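Local coordinates for protein N5-carboxyaminoimidazole ribonucleotide synthetase (Bacillus anthracis, PDB 3QFF) that probably carboxylates 5-aminoimidazole ribonucleotide with ATP and bicarbonate to give N5-carboxyaminoimidazole ribonucleotide in purine biosynthesis, at residues Asp288-Thr292 / Gly308-Lys314. Residues are numbered along the deposited sequence; the frame is centred on the assembly and turned at random.
Sequences DACET and GETNLLK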
ATOM      1  N   ASP A 288      -3.011   4.763   5.403  1.00 22.90           N
ATOM      2  CA  ASP A 288      -4.410   4.424   5.156  1.00 24.25           C
ATOM      3  C   ASP A 288      -5.313   5.638   4.953  1.00 24.38           C
ATOM      4  O   ASP A 288      -6.365   5.529   4.330  1.00 24.51           O
ATOM      5  CB  ASP A 288      -4.925   3.489   6.267  1.00 23.93           C
ATOM      6  CG  ASP A 288      -4.176   2.158   6.291  1.00 25.04           C
ATOM      7  OD1 ASP A 288      -4.256   1.420   5.281  1.00 26.76           O
ATOM      8  OD2 ASP A 288      -3.494   1.854   7.301  1.00 24.17           O
ATOM      9  N   ALA A 289      -4.885   6.798   5.441  1.00 24.46           N
ATOM     10  CA  ALA A 289      -5.784   7.963   5.495  1.00 24.58           C
ATOM     11  C   ALA A 289      -5.449   9.094   4.529  1.00 25.05           C
ATOM     12  O   ALA A 289      -6.252  10.023   4.382  1.00 25.08           O
ATOM     13  CB  ALA A 289      -5.862   8.509   6.908  1.00 24.36           C
ATOM     14  N   CYS A 290      -4.276   9.032   3.889  1.00 24.99           N
ATOM     15  CA  CYS A 290      -3.869  10.083   2.954  1.00 25.30           C
ATOM     16  C   CYS A 290      -3.750   9.568   1.540  1.00 25.39           C
ATOM     17  O   CYS A 290      -3.625   8.373   1.300  1.00 24.54           O
ATOM     18  CB  CYS A 290      -2.538  10.719   3.370  1.00 24.89           C
ATOM     19  SG  CYS A 290      -2.657  11.744   4.818  1.00 27.77           S
ATOM     20  N   GLU A 291      -3.743  10.505   0.603  1.00 26.01           N
ATOM     21  CA  GLU A 291      -3.620  10.191  -0.806  1.00 26.55           C
ATOM     22  C   GLU A 291      -2.285   9.498  -1.176  1.00 26.25           C
ATOM     23  O   GLU A 291      -2.262   8.654  -2.073  1.00 26.70           O
ATOM     24  CB  GLU A 291      -3.852  11.472  -1.608  1.00 27.60           C
ATOM     25  CG  GLU A 291      -4.156  11.217  -3.048  1.00 30.08           C
ATOM     26  CD  GLU A 291      -4.634  12.456  -3.760  1.00 33.70           C
ATOM     27  OE1 GLU A 291      -4.244  12.625  -4.938  1.00 35.61           O
ATOM     28  OE2 GLU A 291      -5.378  13.257  -3.138  1.00 35.66           O
ATOM     29  N   THR A 292      -1.196   9.846  -0.480  1.00 24.97           N
ATOM     30  CA  THR A 292       0.105   9.162  -0.589  1.00 24.11           C
ATOM     31  C   THR A 292       0.625   8.907   0.820  1.00 23.03           C
ATOM     32  O   THR A 292       0.486   9.761   1.678  1.00 23.03           O
ATOM     33  CB  THR A 292       1.183  10.058  -1.288  1.00 23.89           C
ATOM     34  OG1 THR A 292       0.632  10.685  -2.447  1.00 24.67           O
ATOM     35  CG2 THR A 292       2.409   9.220  -1.710  1.00 24.85           C
ATOM     36  N   GLY A 308       3.472  12.904  -4.675  1.00 22.53           N
ATOM     37  CA  GLY A 308       2.026  12.696  -4.670  1.00 23.00           C
ATOM     38  C   GLY A 308       1.306  13.683  -3.765  1.00 22.69           C
ATOM     39  O   GLY A 308       1.938  14.438  -3.034  1.00 23.20           O
ATOM     40  N   GLU A 309      -0.015  13.681  -3.813  1.00 23.56           N
ATOM     41  CA  GLU A 309      -0.806  14.572  -2.952  1.00 24.34           C
ATOM     42  C   GLU A 309      -0.848  14.101  -1.496  1.00 23.89           C
ATOM     43  O   GLU A 309      -0.696  12.909  -1.219  1.00 23.18           O
ATOM     44  CB  GLU A 309      -2.213  14.796  -3.535  1.00 24.97           C
ATOM     45  CG  GLU A 309      -2.195  15.339  -4.985  1.00 27.77           C
ATOM     46  CD  GLU A 309      -1.280  16.566  -5.163  1.00 32.36           C
ATOM     47  OE1 GLU A 309      -1.292  17.460  -4.294  1.00 34.34           O
ATOM     48  OE2 GLU A 309      -0.551  16.645  -6.179  1.00 35.14           O
ATOM     49  N   THR A 310      -1.044  15.035  -0.568  1.00 24.00           N
ATOM     50  CA  THR A 310      -1.029  14.701   0.864  1.00 24.77           C
ATOM     51  C   THR A 310      -2.369  14.916   1.557  1.00 25.75           C
ATOM     52  O   THR A 310      -2.439  14.939   2.797  1.00 26.51           O
ATOM     53  CB  THR A 310       0.003  15.527   1.617  1.00 25.28           C
ATOM     54  OG1 THR A 310      -0.317  16.909   1.450  1.00 26.05           O
ATOM     55  CG2 THR A 310       1.404  15.241   1.093  1.00 24.11           C
ATOM     56  N   ASN A 311      -3.422  15.080   0.760  1.00 25.95           N
ATOM     57  CA  ASN A 311      -4.776  15.259   1.265  1.00 26.65           C
ATOM     58  C   ASN A 311      -5.188  14.180   2.239  1.00 26.43           C
ATOM     59  O   ASN A 311      -4.945  12.988   1.999  1.00 26.38           O
ATOM     60  CB  ASN A 311      -5.768  15.261   0.106  1.00 27.39           C
ATOM     61  CG  ASN A 311      -5.509  16.385  -0.870  1.00 29.19           C
ATOM     62  OD1 ASN A 311      -5.451  17.553  -0.481  1.00 32.95           O
ATOM     63  ND2 ASN A 311      -5.350  16.044  -2.143  1.00 31.66           N
ATOM     64  N   LEU A 312      -5.817  14.606   3.328  1.00 25.79           N
ATOM     65  CA  LEU A 312      -6.431  13.695   4.274  1.00 26.01           C
ATOM     66  C   LEU A 312      -7.777  13.257   3.690  1.00 26.55           C
ATOM     67  O   LEU A 312      -8.679  14.084   3.509  1.00 26.21           O
ATOM     68  CB  LEU A 312      -6.637  14.358   5.640  1.00 25.70           C
ATOM     69  CG  LEU A 312      -7.145  13.379   6.717  1.00 26.52           C
ATOM     70  CD1 LEU A 312      -6.063  12.368   7.116  1.00 25.14           C
ATOM     71  CD2 LEU A 312      -7.662  14.093   7.922  1.00 26.28           C
ATOM     72  N   LEU A 313      -7.894  11.965   3.398  1.00 25.96           N
ATOM     73  CA  LEU A 313      -9.090  11.422   2.759  1.00 26.30           C
ATOM     74  C   LEU A 313     -10.124  10.920   3.764  1.00 26.27           C
ATOM     75  O   LEU A 313     -11.307  10.858   3.449  1.00 26.62           O
ATOM     76  CB  LEU A 313      -8.716  10.311   1.768  1.00 26.12           C
ATOM     77  CG  LEU A 313      -7.815  10.708   0.590  1.00 27.27           C
ATOM     78  CD1 LEU A 313      -7.588   9.512  -0.332  1.00 28.76           C
ATOM     79  CD2 LEU A 313      -8.392  11.892  -0.187  1.00 27.78           C
ATOM     80  N   LYS A 314      -9.671  10.562   4.962  1.00 26.25           N
ATOM     81  CA  LYS A 314     -10.559  10.208   6.076  1.00 25.86           C
ATOM     82  C   LYS A 314      -9.858  10.489   7.407  1.00 25.41           C
ATOM     83  O   LYS A 314      -8.640  10.316   7.506  1.00 25.91           O
ATOM     84  CB  LYS A 314     -10.974   8.724   5.987  1.00 25.92           C
ATOM     85  CG  LYS A 314     -12.195   8.327   6.867  1.00 27.76           C
ATOM     86  CD  LYS A 314     -13.132   7.375   6.128  1.00 30.69           C
ATOM     87  CE  LYS A 314     -14.103   6.666   7.081  1.00 33.21           C
ATOM     88  NZ  LYS A 314     -14.889   5.616   6.352  1.00 35.47           N
TER
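Cys290 and Leu312 pair as a single antiparallel bridge, the end-to-end directions of 289-292 and 308-314 lying 175° apart: Leu313 N donates to Ala289 O at 2.7 Å, and Glu291 N to Asn311 O at 3.1 Å, lying in the plane of that carbonyl. Asn311 O also takes a CA-H...O contact from Cys290. Beyond the bridge, Thr292 OG1 gives its hydrogen to Glu309 O (2.9 Å), reaching that carbonyl at a slant. With CG anti to its backbone N (chi1 -163°) and the chain extended beyond, Glu291 runs alongside Asn311 and Glu309. Asn311 ND2 points almost straight at Glu291 OE2 (3.0 Å, 173° at the hydrogen); the acceptor lies in the amide plane, whereas the donor sits above the carboxylate plane. The other oxygen, Glu291 OE1, rests against Glu309 CB at 3.3 Å. In fold terms, the bridge ties the end of helix 286-289, in the ATP-grasp domain, to the loop that leads into strand 316-322 of the large antiparallel sheet. The contact forms part of the dimer interface: Glu291 OE2 has a second polar partner in Lys314 NZ of the second subunit, a salt bridge that Lys314 of this chain returns to Glu291 of the second subunit, and Tyr340 of that subunit bonds through its hydroxyl to both Glu291 OE1 and Glu309 N. Leu312 CD1 meets Ala289 CB at 3.9 Å and more loosely touches Cys290 SG, whose side chain packs on Phe212 of strand 209-220; Leu313 CD1 lies beside Glu291 CA at 4.1 Å.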